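Local structure of putative immunoglobulin-blocking virulence protein (Mycoplasma mycoides subsp. capri, 7ADK) at residues A462-L467 and A555-D560; W515-L520 and R574-A579. The protein probably takes part in blocking host immunoglobulins as a mycoplasma virulence factor, working in complex with a partner lipoprotein. All coordinates share one frame; numbering follows the deposited sequence.

Contact 1. Residues A462-L467 and A555-D560; sequences AFKDIL and AFDQED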
loop_
_atom_site.group_PDB
_atom_site.type_symbol
_atom_site.label_atom_id
_atom_site.label_comp_id
_atom_site.label_asym_id
_atom_site.label_seq_id
_atom_site.Cartn_x
_atom_site.Cartn_y
_atom_site.Cartn_z
ATOM N N ALA A 462 -22.482 8.151 -5.394
ATOM C CA ALA A 462 -23.201 9.248 -4.772
ATOM C C ALA A 462 -24.347 8.755 -3.881
ATOM O O ALA A 462 -25.009 7.767 -4.197
ATOM C CB ALA A 462 -23.695 10.182 -5.874
ATOM N N PHE A 463 -24.636 9.479 -2.795
ATOM C CA PHE A 463 -25.723 9.173 -1.855
ATOM C C PHE A 463 -26.623 10.366 -1.501
ATOM O O PHE A 463 -27.652 10.141 -0.869
ATOM C CB PHE A 463 -25.177 8.499 -0.588
ATOM C CG PHE A 463 -24.610 7.122 -0.801
ATOM C CD1 PHE A 463 -25.489 6.038 -0.894
ATOM C CD2 PHE A 463 -23.231 6.913 -0.920
ATOM C CE1 PHE A 463 -24.999 4.756 -1.146
ATOM C CE2 PHE A 463 -22.735 5.625 -1.151
ATOM C CZ PHE A 463 -23.622 4.548 -1.278
ATOM N N LYS A 464 -26.322 11.603 -1.934
ATOM C CA LYS A 464 -27.130 12.800 -1.620
ATOM C C LYS A 464 -28.591 12.667 -2.075
ATOM O O LYS A 464 -29.482 13.138 -1.379
ATOM C CB LYS A 464 -26.482 14.087 -2.182
ATOM C CG LYS A 464 -25.169 14.507 -1.502
ATOM C CD LYS A 464 -24.666 15.889 -1.947
ATOM C CE LYS A 464 -23.366 16.312 -1.242
ATOM N NZ LYS A 464 -22.875 17.650 -1.653
ATOM N N ASP A 465 -28.861 11.951 -3.166
ATOM C CA ASP A 465 -30.216 11.671 -3.664
ATOM C C ASP A 465 -30.985 10.619 -2.839
ATOM O O ASP A 465 -32.210 10.656 -2.774
ATOM C CB ASP A 465 -30.137 11.235 -5.132
ATOM C CG ASP A 465 -29.495 12.259 -6.072
ATOM O OD1 ASP A 465 -29.396 13.461 -5.728
ATOM O OD2 ASP A 465 -29.095 11.867 -7.189
ATOM N N ILE A 466 -30.275 9.695 -2.194
ATOM C CA ILE A 466 -30.830 8.623 -1.356
ATOM C C ILE A 466 -31.046 9.116 0.077
ATOM O O ILE A 466 -32.145 9.008 0.615
ATOM C CB ILE A 466 -29.908 7.379 -1.408
ATOM C CG1 ILE A 466 -29.845 6.784 -2.827
ATOM C CG2 ILE A 466 -30.385 6.299 -0.430
ATOM C CD1 ILE A 466 -28.659 5.870 -3.064
ATOM N N LEU A 467 -30.012 9.686 0.693
ATOM C CA LEU A 467 -30.101 10.282 2.025
ATOM C C LEU A 467 -31.104 11.442 2.059
ATOM O O LEU A 467 -31.832 11.578 3.032
ATOM C CB LEU A 467 -28.698 10.718 2.483
ATOM C CG LEU A 467 -27.940 9.736 3.398
ATOM C CD1 LEU A 467 -27.996 8.282 2.949
ATOM C CD2 LEU A 467 -26.477 10.141 3.464
ATOM N N ALA A 555 -14.085 19.112 7.246
ATOM C CA ALA A 555 -14.053 19.336 5.800
ATOM C C ALA A 555 -15.318 20.049 5.311
ATOM O O ALA A 555 -16.383 19.453 5.260
ATOM C CB ALA A 555 -13.853 18.005 5.082
ATOM N N PHE A 556 -15.216 21.316 4.923
ATOM C CA PHE A 556 -16.335 22.095 4.391
ATOM C C PHE A 556 -16.555 21.832 2.892
ATOM O O PHE A 556 -15.611 21.511 2.172
ATOM C CB PHE A 556 -16.121 23.567 4.735
ATOM C CG PHE A 556 -16.161 23.830 6.226
ATOM C CD1 PHE A 556 -17.393 24.078 6.853
ATOM C CD2 PHE A 556 -14.986 23.802 6.994
ATOM C CE1 PHE A 556 -17.449 24.320 8.234
ATOM C CE2 PHE A 556 -15.042 24.045 8.375
ATOM C CZ PHE A 556 -16.271 24.307 8.996
ATOM N N ASP A 557 -17.794 21.947 2.420
ATOM C CA ASP A 557 -18.175 21.683 1.030
ATOM C C ASP A 557 -18.406 22.996 0.255
ATOM O O ASP A 557 -18.408 24.086 0.825
ATOM C CB ASP A 557 -19.364 20.699 0.983
ATOM C CG ASP A 557 -19.422 19.842 -0.296
ATOM O OD1 ASP A 557 -18.660 20.106 -1.254
ATOM O OD2 ASP A 557 -20.219 18.875 -0.340
ATOM N N GLN A 558 -18.552 22.934 -1.067
ATOM C CA GLN A 558 -18.568 24.137 -1.909
ATOM C C GLN A 558 -19.734 25.090 -1.627
ATOM O O GLN A 558 -19.547 26.300 -1.657
ATOM C CB GLN A 558 -18.537 23.767 -3.395
ATOM C CG GLN A 558 -18.401 24.972 -4.338
ATOM C CD GLN A 558 -17.174 25.848 -4.067
ATOM O OE1 GLN A 558 -16.082 25.635 -4.566
ATOM N NE2 GLN A 558 -17.298 26.886 -3.282
ATOM N N GLU A 559 -20.912 24.561 -1.316
ATOM C CA GLU A 559 -22.126 25.306 -0.982
ATOM C C GLU A 559 -22.080 26.027 0.387
ATOM O O GLU A 559 -23.042 26.686 0.780
ATOM C CB GLU A 559 -23.342 24.373 -1.135
ATOM C CG GLU A 559 -23.313 23.050 -0.338
ATOM C CD GLU A 559 -22.852 21.830 -1.163
ATOM O OE1 GLU A 559 -21.894 21.948 -1.948
ATOM O OE2 GLU A 559 -23.463 20.747 -1.050
ATOM N N ASP A 560 -20.965 25.945 1.119
ATOM C CA ASP A 560 -20.725 26.610 2.409
ATOM C C ASP A 560 -19.986 27.958 2.278
ATOM O O ASP A 560 -19.593 28.547 3.280
ATOM C CB ASP A 560 -19.985 25.658 3.365
ATOM C CG ASP A 560 -20.632 24.281 3.557
ATOM O OD1 ASP A 560 -21.874 24.169 3.486
ATOM O OD2 ASP A 560 -19.903 23.310 3.853
#
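The carboxylate of Asp557 is a flat group gripped at both oxygens. The ammonium of Lys464 meets OD2 on the syn side, 31° out of the plane, with NZ 3.2 Å from Asp557 OD2, while the backbone N of Gln558 takes the other oxygen from the anti side, again well out of the plane, Gln558 N lying 2.8 Å from Asp557 OD1. Asp560 OD2 lies at the edge of the Phe556 ring, in its plane. That same oxygen receives the backbone N of Asp557 from above its carboxylate plane (40° out of it), Asp557 N to Asp560 OD2 being 2.9 Å.

Lys464 illustrates how one long side chain can join backbones that never approach. The two CA atoms, Lys464 CA and Asp557 CA, are 12.9 Å apart, and the lysine covers the distance by running extended beyond CG until only its end touches the far segment. There NZ serves two carboxylates. Besides Asp557 it makes a weak bond to Glu559 OE2, also at 3.2 Å; the glutamate chain is bent at chi2 (-98°) yet advances steadily toward Lys464, ending with OE2 at NZ. The aspartate and glutamate both come from the direction opposite to the lysine. Held 3.2 Å from an oxygen of each, the ammonium would probably ease the repulsion between the two carboxylates.

Lys464 begins the short helix 464-467, for which Phe463 is the N-cap. The partner lipoprotein chain lies close by: its Glu680 accepts from Phe463 N and packs on Lys464, and its Gly681 packs on Asp557. The arrangement is a three-residue salt-bridge network, here joining a helix start to the loop and 3-10 turn that follow strand 553-555, beside a subunit interface.

Contact 2. Residues W515-L520 and R574-A579; sequences WSYNPL and RMVYYA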
loop_
_atom_site.group_PDB
_atom_site.type_symbol
_atom_site.label_atom_id
_atom_site.label_comp_id
_atom_site.label_asym_id
_atom_site.label_seq_id
_atom_site.Cartn_x
_atom_site.Cartn_y
_atom_site.Cartn_z
ATOM N N TRP A 515 -10.173 10.728 7.086
ATOM C CA TRP A 515 -11.578 10.602 7.475
ATOM C C TRP A 515 -12.041 12.001 7.855
ATOM O O TRP A 515 -11.475 12.622 8.758
ATOM C CB TRP A 515 -11.790 9.642 8.658
ATOM C CG TRP A 515 -11.907 8.192 8.327
ATOM C CD1 TRP A 515 -11.052 7.219 8.707
ATOM C CD2 TRP A 515 -12.975 7.519 7.603
ATOM N NE1 TRP A 515 -11.465 6.010 8.199
ATOM C CE2 TRP A 515 -12.612 6.154 7.455
ATOM C CE3 TRP A 515 -14.202 7.924 7.038
ATOM C CZ2 TRP A 515 -13.357 5.277 6.668
ATOM C CZ3 TRP A 515 -14.997 7.025 6.306
ATOM C CH2 TRP A 515 -14.553 5.716 6.090
ATOM N N SER A 516 -13.081 12.503 7.193
ATOM C CA SER A 516 -13.600 13.849 7.437
ATOM C C SER A 516 -15.102 13.831 7.672
ATOM O O SER A 516 -15.802 12.963 7.163
ATOM C CB SER A 516 -13.322 14.754 6.250
ATOM O OG SER A 516 -12.011 14.688 5.764
ATOM N N TYR A 517 -15.614 14.839 8.355
ATOM C CA TYR A 517 -17.029 15.173 8.350
ATOM C C TYR A 517 -17.173 16.667 8.106
ATOM O O TYR A 517 -16.293 17.460 8.448
ATOM C CB TYR A 517 -17.711 14.700 9.641
ATOM C CG TYR A 517 -17.297 15.398 10.923
ATOM C CD1 TYR A 517 -16.106 15.028 11.556
ATOM C CD2 TYR A 517 -18.106 16.390 11.502
ATOM C CE1 TYR A 517 -15.720 15.624 12.767
ATOM C CE2 TYR A 517 -17.717 17.005 12.706
ATOM C CZ TYR A 517 -16.532 16.608 13.354
ATOM O OH TYR A 517 -16.199 17.129 14.555
ATOM N N ASN A 518 -18.287 17.060 7.504
ATOM C CA ASN A 518 -18.684 18.457 7.498
ATOM C C ASN A 518 -19.394 18.738 8.830
ATOM O O ASN A 518 -20.398 18.090 9.114
ATOM C CB ASN A 518 -19.548 18.738 6.263
ATOM C CG ASN A 518 -19.751 20.217 6.016
ATOM O OD1 ASN A 518 -19.912 21.001 6.927
ATOM N ND2 ASN A 518 -19.747 20.645 4.788
ATOM N N PRO A 519 -18.941 19.682 9.670
ATOM C CA PRO A 519 -19.595 19.909 10.947
ATOM C C PRO A 519 -21.027 20.434 10.805
ATOM O O PRO A 519 -21.872 20.107 11.626
ATOM C CB PRO A 519 -18.668 20.855 11.691
ATOM C CG PRO A 519 -17.930 21.608 10.594
ATOM C CD PRO A 519 -17.787 20.549 9.511
ATOM N N LEU A 520 -21.358 21.118 9.710
ATOM C CA LEU A 520 -22.718 21.559 9.402
ATOM C C LEU A 520 -23.668 20.404 9.047
ATOM O O LEU A 520 -24.869 20.534 9.241
ATOM C CB LEU A 520 -22.654 22.579 8.259
ATOM C CG LEU A 520 -21.781 23.808 8.553
ATOM C CD1 LEU A 520 -21.555 24.582 7.271
ATOM C CD2 LEU A 520 -22.445 24.711 9.580
ATOM N N ARG A 574 -17.088 26.801 15.124
ATOM C CA ARG A 574 -17.387 26.981 16.549
ATOM C C ARG A 574 -18.346 25.917 17.088
ATOM O O ARG A 574 -18.264 25.616 18.273
ATOM C CB ARG A 574 -17.891 28.416 16.777
ATOM C CG ARG A 574 -18.033 28.791 18.262
ATOM C CD ARG A 574 -18.355 30.275 18.452
ATOM N NE ARG A 574 -18.336 30.707 19.863
ATOM C CZ ARG A 574 -19.255 30.486 20.785
ATOM N NH1 ARG A 574 -20.276 29.734 20.561
ATOM N NH2 ARG A 574 -19.179 31.035 21.948
ATOM N N MET A 575 -19.184 25.290 16.253
ATOM C CA MET A 575 -20.024 24.153 16.650
ATOM C C MET A 575 -19.197 23.064 17.322
ATOM O O MET A 575 -19.470 22.636 18.439
ATOM C CB MET A 575 -20.770 23.564 15.441
ATOM C CG MET A 575 -21.956 22.739 15.933
ATOM S SD MET A 575 -22.765 21.685 14.722
ATOM C CE MET A 575 -21.619 20.310 14.728
ATOM N N VAL A 576 -18.114 22.672 16.669
ATOM C CA VAL A 576 -17.192 21.653 17.153
ATOM C C VAL A 576 -16.294 22.191 18.263
ATOM O O VAL A 576 -16.162 21.590 19.324
ATOM C CB VAL A 576 -16.359 21.154 15.974
ATOM C CG1 VAL A 576 -15.444 20.039 16.403
ATOM C CG2 VAL A 576 -17.256 20.670 14.854
ATOM N N TYR A 577 -15.680 23.348 18.033
ATOM C CA TYR A 577 -14.654 23.872 18.916
ATOM C C TYR A 577 -15.193 24.440 20.228
ATOM O O TYR A 577 -14.405 24.509 21.165
ATOM C CB TYR A 577 -13.774 24.862 18.133
ATOM C CG TYR A 577 -12.930 24.285 16.985
ATOM C CD1 TYR A 577 -12.684 22.901 16.879
ATOM C CD2 TYR A 577 -12.353 25.139 16.022
ATOM C CE1 TYR A 577 -11.890 22.383 15.850
ATOM C CE2 TYR A 577 -11.562 24.618 14.977
ATOM C CZ TYR A 577 -11.327 23.234 14.888
ATOM O OH TYR A 577 -10.553 22.716 13.901
ATOM N N TYR A 578 -16.475 24.807 20.361
ATOM C CA TYR A 578 -17.037 25.356 21.614
ATOM C C TYR A 578 -18.530 25.100 21.868
ATOM O O TYR A 578 -18.876 24.766 22.993
ATOM C CB TYR A 578 -16.791 26.864 21.724
ATOM C CG TYR A 578 -15.336 27.286 21.766
ATOM C CD1 TYR A 578 -14.584 27.103 22.941
ATOM C CD2 TYR A 578 -14.725 27.824 20.622
ATOM C CE1 TYR A 578 -13.221 27.446 22.965
ATOM C CE2 TYR A 578 -13.364 28.160 20.640
ATOM C CZ TYR A 578 -12.612 27.978 21.813
ATOM O OH TYR A 578 -11.301 28.307 21.801
ATOM N N ALA A 579 -19.424 25.248 20.892
ATOM C CA ALA A 579 -20.867 25.206 21.155
ATOM C C ALA A 579 -21.405 23.795 21.476
ATOM O O ALA A 579 -22.370 23.660 22.222
ATOM C CB ALA A 579 -21.615 25.828 19.981
#
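Strand 516-517, the outermost on one side of a five-stranded parallel sheet, and the 3-10 turn that begins at Pro519 just after it pack against helix 567-579 through Tyr517, Pro519, Met575 and Val576. Strands that follow one another across such a sheet in chain order are consistent with a repeat-like, solenoid layout.

Val576 is the point where the two strand-side residues converge. Its CG2 sits 3.5 Å from Pro519 CB, and the same methyl lies obliquely to the Tyr517 ring, with Tyr517 CE2 to Val576 CG2 at 4.3 Å. The tyrosine comes from the direction opposite to the valine, so that its hydroxyl reaches both methyls, Tyr517 OH being 3.5 Å from Val576 CG1. Met575 flanks the proline: CG stands anti to the backbone N (chi1 -161°), and the bent chain lays its end against Pro519 O, with CE also 4.3 Å from Pro519 CB.

Asn518 OD1 accepts Leu520 N at 3.1 Å, an Asx turn that spans Pro519, and the helix widens into a pi-type turn over 575-579, where Arg574 O accepts from both Tyr578 N and Ala579 N.

Phe551 meets Tyr517 edge-to-face. With no hydrogen bond linking the two segments and all four touching residues buried, cohesion here probably rests mainly on dispersion and the exclusion of water, with Tyr517 OH and Pro519 O meeting methyl groups, and so gives little directional restraint.

Read from the N terminus, the four segments come in the order 462-467, 515-520, 555-560, 574-579, so the two contacts cross. Contact 1 closes a loop of 87 residues, and contact 2 opens within it and closes a 53-residue loop beyond its end. Where they interlock they also touch: Ala555 N lies 3.0 Å from Tyr517 O, a probable bond between adjacent parallel strands, and Asn518 ND2 lies 2.8 Å from Asp560 OD2. Contact 1 reaches out to helix 464-467 beside the lipoprotein, whereas contact 2 works in the interior. Together they tie the helix preceding strand 473-481 of the mixed sheet to the parallel sheet and helix 567-579.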